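Local coordinates for inositol 2-dehydrogenase (Sinorhizobium meliloti, PDB 4HKT), which oxidises myo-inositol to scyllo-inosose with NAD(+) as hydride acceptor, the first step of myo-inositol degradation, at residues 184-198 and 209-223. Residues are numbered along the deposited sequence; the frame is centred on the assembly and turned at random.
Sequences LGEEPVSVTATAAVL and YDSVSVILQTASGKQ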
ATOM      1  N   LEU B 184     -10.278 -16.284  17.181  1.00 20.13           N
ATOM      2  CA  LEU B 184     -10.830 -15.814  18.438  1.00 20.70           C
ATOM      3  C   LEU B 184     -10.130 -16.396  19.618  1.00 23.69           C
ATOM      4  O   LEU B 184     -10.087 -15.749  20.669  1.00 22.50           O
ATOM      5  CB  LEU B 184     -12.300 -16.147  18.612  1.00 18.54           C
ATOM      6  CG  LEU B 184     -13.275 -15.288  17.830  1.00 18.33           C
ATOM      7  CD1 LEU B 184     -14.588 -16.024  17.700  1.00 17.21           C
ATOM      8  CD2 LEU B 184     -13.445 -13.919  18.473  1.00 18.50           C
ATOM      9  N   GLY B 185      -9.713 -17.643  19.471  1.00 26.25           N
ATOM     10  CA  GLY B 185      -9.121 -18.393  20.577  1.00 33.53           C
ATOM     11  C   GLY B 185     -10.131 -18.967  21.563  1.00 34.81           C
ATOM     12  O   GLY B 185      -9.754 -19.689  22.478  1.00 37.31           O
ATOM     13  N   GLU B 186     -11.408 -18.662  21.382  1.00 32.13           N
ATOM     14  CA  GLU B 186     -12.452 -19.107  22.306  1.00 30.37           C
ATOM     15  C   GLU B 186     -13.605 -19.522  21.478  1.00 26.79           C
ATOM     16  O   GLU B 186     -13.709 -19.102  20.336  1.00 27.34           O
ATOM     17  CB  GLU B 186     -12.937 -17.974  23.194  1.00 33.77           C
ATOM     18  CG  GLU B 186     -11.905 -17.444  24.120  1.00 38.07           C
ATOM     19  CD  GLU B 186     -12.412 -16.282  24.942  1.00 42.69           C
ATOM     20  OE1 GLU B 186     -13.602 -15.838  24.793  1.00 38.90           O
ATOM     21  OE2 GLU B 186     -11.581 -15.809  25.746  1.00 47.88           O
ATOM     22  N   GLU B 187     -14.491 -20.321  22.048  1.00 24.54           N
ATOM     23  CA  GLU B 187     -15.642 -20.786  21.309  1.00 23.30           C
ATOM     24  C   GLU B 187     -16.702 -19.693  21.178  1.00 21.28           C
ATOM     25  O   GLU B 187     -17.143 -19.147  22.189  1.00 19.20           O
ATOM     26  CB  GLU B 187     -16.291 -21.985  22.009  1.00 25.97           C
ATOM     27  CG  GLU B 187     -15.469 -23.261  22.013  1.00 28.80           C
ATOM     28  CD  GLU B 187     -15.186 -23.780  20.613  1.00 30.62           C
ATOM     29  OE1 GLU B 187     -15.966 -23.457  19.673  1.00 29.29           O
ATOM     30  OE2 GLU B 187     -14.177 -24.496  20.467  1.00 30.78           O
ATOM     31  N   PRO B 188     -17.197 -19.446  19.954  1.00 19.52           N
ATOM     32  CA  PRO B 188     -18.506 -18.777  19.847  1.00 19.95           C
ATOM     33  C   PRO B 188     -19.642 -19.532  20.541  1.00 19.73           C
ATOM     34  O   PRO B 188     -19.768 -20.771  20.365  1.00 22.85           O
ATOM     35  CB  PRO B 188     -18.767 -18.761  18.328  1.00 20.80           C
ATOM     36  CG  PRO B 188     -17.426 -18.894  17.698  1.00 19.42           C
ATOM     37  CD  PRO B 188     -16.605 -19.727  18.641  1.00 20.10           C
ATOM     38  N   VAL B 189     -20.507 -18.793  21.218  1.00 18.60           N
ATOM     39  CA  VAL B 189     -21.655 -19.326  21.929  1.00 19.59           C
ATOM     40  C   VAL B 189     -22.998 -18.883  21.343  1.00 19.55           C
ATOM     41  O   VAL B 189     -24.051 -19.432  21.731  1.00 22.16           O
ATOM     42  CB  VAL B 189     -21.622 -18.995  23.437  1.00 21.79           C
ATOM     43  CG1 VAL B 189     -20.361 -19.587  24.064  1.00 22.54           C
ATOM     44  CG2 VAL B 189     -21.758 -17.486  23.736  1.00 20.29           C
ATOM     45  N   SER B 190     -22.943 -17.918  20.411  1.00 17.80           N
ATOM     46  CA  SER B 190     -24.085 -17.344  19.768  1.00 16.88           C
ATOM     47  C   SER B 190     -23.779 -16.943  18.320  1.00 16.30           C
ATOM     48  O   SER B 190     -22.679 -16.504  17.981  1.00 14.12           O
ATOM     49  CB  SER B 190     -24.624 -16.137  20.543  1.00 18.76           C
ATOM     50  OG  SER B 190     -23.765 -15.015  20.407  1.00 20.93           O
ATOM     51  N   VAL B 191     -24.791 -17.107  17.482  1.00 15.46           N
ATOM     52  CA  VAL B 191     -24.718 -16.758  16.064  1.00 15.33           C
ATOM     53  C   VAL B 191     -25.923 -15.923  15.660  1.00 14.73           C
ATOM     54  O   VAL B 191     -27.041 -16.279  15.972  1.00 14.67           O
ATOM     55  CB  VAL B 191     -24.701 -18.013  15.214  1.00 15.16           C
ATOM     56  CG1 VAL B 191     -24.619 -17.648  13.735  1.00 16.79           C
ATOM     57  CG2 VAL B 191     -23.514 -18.858  15.600  1.00 15.94           C
ATOM     58  N   THR B 192     -25.689 -14.811  14.993  1.00 15.52           N
ATOM     59  CA  THR B 192     -26.788 -14.098  14.388  1.00 17.36           C
ATOM     60  C   THR B 192     -26.397 -13.749  12.956  1.00 16.57           C
ATOM     61  O   THR B 192     -25.224 -13.421  12.661  1.00 14.33           O
ATOM     62  CB  THR B 192     -27.241 -12.894  15.262  1.00 19.63           C
ATOM     63  OG1 THR B 192     -28.555 -12.464  14.843  1.00 23.08           O
ATOM     64  CG2 THR B 192     -26.260 -11.787  15.182  1.00 20.28           C
ATOM     65  N   ALA B 193     -27.355 -13.888  12.053  1.00 15.23           N
ATOM     66  CA  ALA B 193     -27.044 -13.837  10.627  1.00 14.41           C
ATOM     67  C   ALA B 193     -28.152 -13.235   9.802  1.00 14.88           C
ATOM     68  O   ALA B 193     -29.322 -13.250  10.192  1.00 13.76           O
ATOM     69  CB  ALA B 193     -26.791 -15.229  10.105  1.00 13.65           C
ATOM     70  N   THR B 194     -27.755 -12.667   8.677  1.00 15.34           N
ATOM     71  CA  THR B 194     -28.713 -12.186   7.693  1.00 17.12           C
ATOM     72  C   THR B 194     -28.306 -12.749   6.350  1.00 15.85           C
ATOM     73  O   THR B 194     -27.147 -13.094   6.137  1.00 14.07           O
ATOM     74  CB  THR B 194     -28.723 -10.663   7.606  1.00 18.40           C
ATOM     75  OG1 THR B 194     -27.403 -10.207   7.332  1.00 21.55           O
ATOM     76  CG2 THR B 194     -29.236 -10.037   8.924  1.00 19.95           C
ATOM     77  N   ALA B 195     -29.249 -12.771   5.418  1.00 15.64           N
ATOM     78  CA  ALA B 195     -28.992 -13.344   4.090  1.00 15.43           C
ATOM     79  C   ALA B 195     -29.931 -12.759   3.039  1.00 16.32           C
ATOM     80  O   ALA B 195     -31.008 -12.255   3.353  1.00 15.82           O
ATOM     81  CB  ALA B 195     -29.170 -14.853   4.127  1.00 15.21           C
ATOM     82  N   ALA B 196     -29.493 -12.832   1.798  1.00 17.12           N
ATOM     83  CA  ALA B 196     -30.305 -12.430   0.676  1.00 17.81           C
ATOM     84  C   ALA B 196     -29.763 -13.098  -0.625  1.00 18.83           C
ATOM     85  O   ALA B 196     -28.667 -13.690  -0.662  1.00 17.34           O
ATOM     86  CB  ALA B 196     -30.268 -10.922   0.513  1.00 16.95           C
ATOM     87  N   VAL B 197     -30.555 -12.899  -1.664  1.00 20.14           N
ATOM     88  CA  VAL B 197     -30.239 -13.238  -3.038  1.00 20.04           C
ATOM     89  C   VAL B 197     -30.127 -11.934  -3.782  1.00 19.85           C
ATOM     90  O   VAL B 197     -31.130 -11.327  -4.134  1.00 19.56           O
ATOM     91  CB  VAL B 197     -31.371 -14.091  -3.624  1.00 20.44           C
ATOM     92  CG1 VAL B 197     -31.094 -14.477  -5.080  1.00 21.79           C
ATOM     93  CG2 VAL B 197     -31.527 -15.330  -2.768  1.00 21.37           C
ATOM     94  N   LEU B 198     -28.897 -11.491  -3.990  1.00 19.25           N
ATOM     95  CA  LEU B 198     -28.610 -10.244  -4.649  1.00 19.85           C
ATOM     96  C   LEU B 198     -27.949 -10.475  -6.016  1.00 19.96           C
ATOM     97  O   LEU B 198     -27.848  -9.540  -6.810  1.00 19.68           O
ATOM     98  CB  LEU B 198     -27.632  -9.417  -3.806  1.00 19.74           C
ATOM     99  CG  LEU B 198     -28.150  -9.101  -2.403  1.00 19.87           C
ATOM    100  CD1 LEU B 198     -27.182  -8.306  -1.586  1.00 18.21           C
ATOM    101  CD2 LEU B 198     -29.433  -8.317  -2.503  1.00 21.66           C
ATOM    102  N   TYR B 209     -28.994 -18.735  -0.643  1.00 17.73           N
ATOM    103  CA  TYR B 209     -28.740 -17.344  -0.601  1.00 17.06           C
ATOM    104  C   TYR B 209     -27.375 -17.164  -1.212  1.00 16.64           C
ATOM    105  O   TYR B 209     -26.552 -18.105  -1.206  1.00 17.40           O
ATOM    106  CB  TYR B 209     -28.733 -16.864   0.874  1.00 17.96           C
ATOM    107  CG  TYR B 209     -30.068 -16.949   1.608  1.00 19.87           C
ATOM    108  CD1 TYR B 209     -31.078 -16.019   1.367  1.00 21.49           C
ATOM    109  CD2 TYR B 209     -30.294 -17.925   2.586  1.00 22.28           C
ATOM    110  CE1 TYR B 209     -32.300 -16.078   2.032  1.00 21.77           C
ATOM    111  CE2 TYR B 209     -31.506 -17.985   3.263  1.00 22.03           C
ATOM    112  CZ  TYR B 209     -32.500 -17.060   2.977  1.00 23.80           C
ATOM    113  OH  TYR B 209     -33.680 -17.122   3.686  1.00 26.04           O
ATOM    114  N   ASP B 210     -27.070 -15.941  -1.633  1.00 16.05           N
ATOM    115  CA  ASP B 210     -25.756 -15.647  -2.220  1.00 16.32           C
ATOM    116  C   ASP B 210     -24.940 -14.531  -1.577  1.00 15.25           C
ATOM    117  O   ASP B 210     -23.791 -14.297  -1.974  1.00 16.40           O
ATOM    118  CB  ASP B 210     -25.893 -15.413  -3.732  1.00 17.68           C
ATOM    119  CG  ASP B 210     -26.716 -14.168  -4.071  1.00 20.31           C
ATOM    120  OD1 ASP B 210     -26.645 -13.127  -3.332  1.00 18.52           O
ATOM    121  OD2 ASP B 210     -27.444 -14.240  -5.111  1.00 19.33           O
ATOM    122  N   SER B 211     -25.519 -13.849  -0.596  1.00 15.97           N
ATOM    123  CA  SER B 211     -24.907 -12.716   0.078  1.00 16.44           C
ATOM    124  C   SER B 211     -25.342 -12.756   1.550  1.00 16.62           C
ATOM    125  O   SER B 211     -26.546 -12.669   1.859  1.00 14.90           O
ATOM    126  CB  SER B 211     -25.389 -11.411  -0.546  1.00 17.77           C
ATOM    127  OG  SER B 211     -25.124 -11.390  -1.940  1.00 17.55           O
ATOM    128  N   VAL B 212     -24.366 -12.934   2.468  1.00 16.42           N
ATOM    129  CA  VAL B 212     -24.690 -13.201   3.866  1.00 14.23           C
ATOM    130  C   VAL B 212     -23.723 -12.454   4.778  1.00 14.57           C
ATOM    131  O   VAL B 212     -22.558 -12.210   4.422  1.00 15.55           O
ATOM    132  CB  VAL B 212     -24.691 -14.711   4.226  1.00 14.48           C
ATOM    133  CG1 VAL B 212     -25.678 -15.482   3.382  1.00 16.22           C
ATOM    134  CG2 VAL B 212     -23.331 -15.350   4.054  1.00 15.08           C
ATOM    135  N   SER B 213     -24.213 -12.151   5.966  1.00 14.60           N
ATOM    136  CA  SER B 213     -23.481 -11.442   6.991  1.00 14.38           C
ATOM    137  C   SER B 213     -23.764 -12.186   8.304  1.00 14.89           C
ATOM    138  O   SER B 213     -24.906 -12.584   8.573  1.00 13.69           O
ATOM    139  CB  SER B 213     -23.981 -10.029   7.122  1.00 15.04           C
ATOM    140  OG  SER B 213     -23.926  -9.299   5.929  1.00 15.65           O
ATOM    141  N   VAL B 214     -22.718 -12.409   9.102  1.00 15.09           N
ATOM    142  CA  VAL B 214     -22.857 -13.161  10.361  1.00 14.50           C
ATOM    143  C   VAL B 214     -22.089 -12.463  11.486  1.00 13.86           C
ATOM    144  O   VAL B 214     -21.066 -11.908  11.239  1.00 13.57           O
ATOM    145  CB  VAL B 214     -22.331 -14.583  10.233  1.00 15.26           C
ATOM    146  CG1 VAL B 214     -22.671 -15.375  11.486  1.00 15.68           C
ATOM    147  CG2 VAL B 214     -22.928 -15.300   9.039  1.00 15.45           C
ATOM    148  N   ILE B 215     -22.639 -12.449  12.686  1.00 14.49           N
ATOM    149  CA  ILE B 215     -21.923 -12.066  13.886  1.00 15.44           C
ATOM    150  C   ILE B 215     -21.917 -13.250  14.856  1.00 15.49           C
ATOM    151  O   ILE B 215     -22.983 -13.785  15.205  1.00 15.37           O
ATOM    152  CB  ILE B 215     -22.559 -10.881  14.637  1.00 15.87           C
ATOM    153  CG1 ILE B 215     -22.767  -9.678  13.749  1.00 15.65           C
ATOM    154  CG2 ILE B 215     -21.673 -10.509  15.833  1.00 16.13           C
ATOM    155  CD1 ILE B 215     -23.767  -8.677  14.352  1.00 15.72           C
ATOM    156  N   LEU B 216     -20.709 -13.632  15.271  1.00 14.70           N
ATOM    157  CA  LEU B 216     -20.461 -14.617  16.288  1.00 14.30           C
ATOM    158  C   LEU B 216     -19.989 -13.923  17.565  1.00 14.51           C
ATOM    159  O   LEU B 216     -19.256 -12.939  17.480  1.00 13.78           O
ATOM    160  CB  LEU B 216     -19.329 -15.555  15.841  1.00 15.83           C
ATOM    161  CG  LEU B 216     -19.409 -16.175  14.457  1.00 16.70           C
ATOM    162  CD1 LEU B 216     -18.222 -17.118  14.251  1.00 17.30           C
ATOM    163  CD2 LEU B 216     -20.706 -16.904  14.372  1.00 16.95           C
ATOM    164  N   GLN B 217     -20.399 -14.441  18.722  1.00 13.51           N
ATOM    165  CA  GLN B 217     -19.935 -13.872  19.981  1.00 14.42           C
ATOM    166  C   GLN B 217     -19.607 -14.992  20.938  1.00 14.46           C
ATOM    167  O   GLN B 217     -20.300 -16.023  20.982  1.00 14.11           O
ATOM    168  CB  GLN B 217     -20.955 -12.882  20.553  1.00 14.64           C
ATOM    169  CG  GLN B 217     -20.585 -12.278  21.907  1.00 14.98           C
ATOM    170  CD  GLN B 217     -21.379 -11.054  22.238  1.00 15.42           C
ATOM    171  OE1 GLN B 217     -22.617 -11.067  22.198  1.00 15.25           O
ATOM    172  NE2 GLN B 217     -20.696  -9.980  22.566  1.00 16.15           N
ATOM    173  N   THR B 218     -18.516 -14.797  21.672  1.00 16.21           N
ATOM    174  CA  THR B 218     -18.041 -15.756  22.641  1.00 15.75           C
ATOM    175  C   THR B 218     -18.615 -15.404  23.996  1.00 16.54           C
ATOM    176  O   THR B 218     -19.191 -14.312  24.182  1.00 16.61           O
ATOM    177  CB  THR B 218     -16.500 -15.721  22.769  1.00 16.96           C
ATOM    178  OG1 THR B 218     -16.108 -14.511  23.439  1.00 16.21           O
ATOM    179  CG2 THR B 218     -15.864 -15.813  21.419  1.00 16.92           C
ATOM    180  N   ALA B 219     -18.419 -16.309  24.954  1.00 18.65           N
ATOM    181  CA  ALA B 219     -18.876 -16.085  26.342  1.00 20.20           C
ATOM    182  C   ALA B 219     -18.262 -14.839  26.955  1.00 18.64           C
ATOM    183  O   ALA B 219     -18.916 -14.134  27.692  1.00 20.98           O
ATOM    184  CB  ALA B 219     -18.611 -17.302  27.252  1.00 20.90           C
ATOM    185  N   SER B 220     -17.025 -14.524  26.640  1.00 19.63           N
ATOM    186  CA  SER B 220     -16.404 -13.336  27.222  1.00 19.63           C
ATOM    187  C   SER B 220     -16.828 -12.056  26.484  1.00 19.59           C
ATOM    188  O   SER B 220     -16.493 -10.936  26.908  1.00 20.28           O
ATOM    189  CB  SER B 220     -14.888 -13.540  27.213  1.00 21.61           C
ATOM    190  OG  SER B 220     -14.424 -13.751  25.914  1.00 22.64           O
ATOM    191  N   GLY B 221     -17.573 -12.195  25.376  1.00 16.50           N
ATOM    192  CA  GLY B 221     -18.081 -11.051  24.641  1.00 15.66           C
ATOM    193  C   GLY B 221     -17.351 -10.676  23.378  1.00 15.72           C
ATOM    194  O   GLY B 221     -17.781  -9.739  22.686  1.00 15.86           O
ATOM    195  N   LYS B 222     -16.225 -11.350  23.103  1.00 15.58           N
ATOM    196  CA  LYS B 222     -15.480 -11.153  21.875  1.00 16.31           C
ATOM    197  C   LYS B 222     -16.405 -11.435  20.684  1.00 14.80           C
ATOM    198  O   LYS B 222     -17.244 -12.326  20.773  1.00 15.42           O
ATOM    199  CB  LYS B 222     -14.268 -12.058  21.777  1.00 16.85           C
ATOM    200  CG  LYS B 222     -13.272 -11.940  22.883  1.00 18.90           C
ATOM    201  CD  LYS B 222     -12.247 -13.067  22.792  1.00 21.54           C
ATOM    202  CE  LYS B 222     -10.997 -12.804  23.647  1.00 23.46           C
ATOM    203  NZ  LYS B 222     -11.200 -13.029  25.082  1.00 25.61           N
ATOM    204  N   GLN B 223     -16.269 -10.627  19.633  1.00 15.07           N
ATOM    205  CA  GLN B 223     -17.128 -10.699  18.460  1.00 14.80           C
ATOM    206  C   GLN B 223     -16.388 -10.887  17.132  1.00 16.42           C
ATOM    207  O   GLN B 223     -15.335 -10.268  16.885  1.00 16.22           O
ATOM    208  CB  GLN B 223     -17.960  -9.445  18.391  1.00 14.48           C
ATOM    209  CG  GLN B 223     -18.925  -9.260  19.563  1.00 13.88           C
ATOM    210  CD  GLN B 223     -19.173  -7.795  19.850  1.00 14.64           C
ATOM    211  OE1 GLN B 223     -19.734  -7.105  19.032  1.00 15.51           O
ATOM    212  NE2 GLN B 223     -18.742  -7.317  21.007  1.00 14.74           N
TER
HETATM  213  O   HOH W   1     -16.954 -18.903  24.727  1.00 16.05           O
HETATM  214  O   HOH W   2     -24.080 -13.603  17.961  1.00 20.86           O
HETATM  215  O   HOH W   3     -23.946 -13.543  22.602  1.00 29.25           O
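Strands 188-196 and 211-218 of the C-terminal Gfo/Idh/MocA domain exemplify an antiparallel ladder with a classic beta bulge toward each end: V189 and S190 face Q217, D210 and S211 face A196. Midway, T192 N to I215 O spans 2.9 Å, nearly straight at 166°. Beyond the V189-S190 bulge, the E186 chain, extended past CG (chi2 178°), brings its carboxylate to the 218-221 type I turn: OE1 accepts from T218 OG1 and, on its syn lone pair, S220 OG (2.5 Å), while K222 NZ salt-bridges OE2 (2.9 Å) from above the carboxylate plane. An alanine here would probably leave the T218 and S220 hydroxyls without their shared acceptor and K222 to its other salt bridge, with E143. At the other end, D210 OD1 takes L198 N (2.9 Å) on its syn side and S211 OG on its anti side, and A195 CB makes a CH-pi contact over one face of the Y209 ring. V191 CG2 lies alongside L216 CD2 (3.6 Å) on the face where L216 and V212 meet helix 168-184 and A193 helix 305-324; from the other, T194 OG1 and S213 OG hydrogen-bond OE1 of Q223 of the second subunit. Strands 223-229 and 328-329 flank the pair.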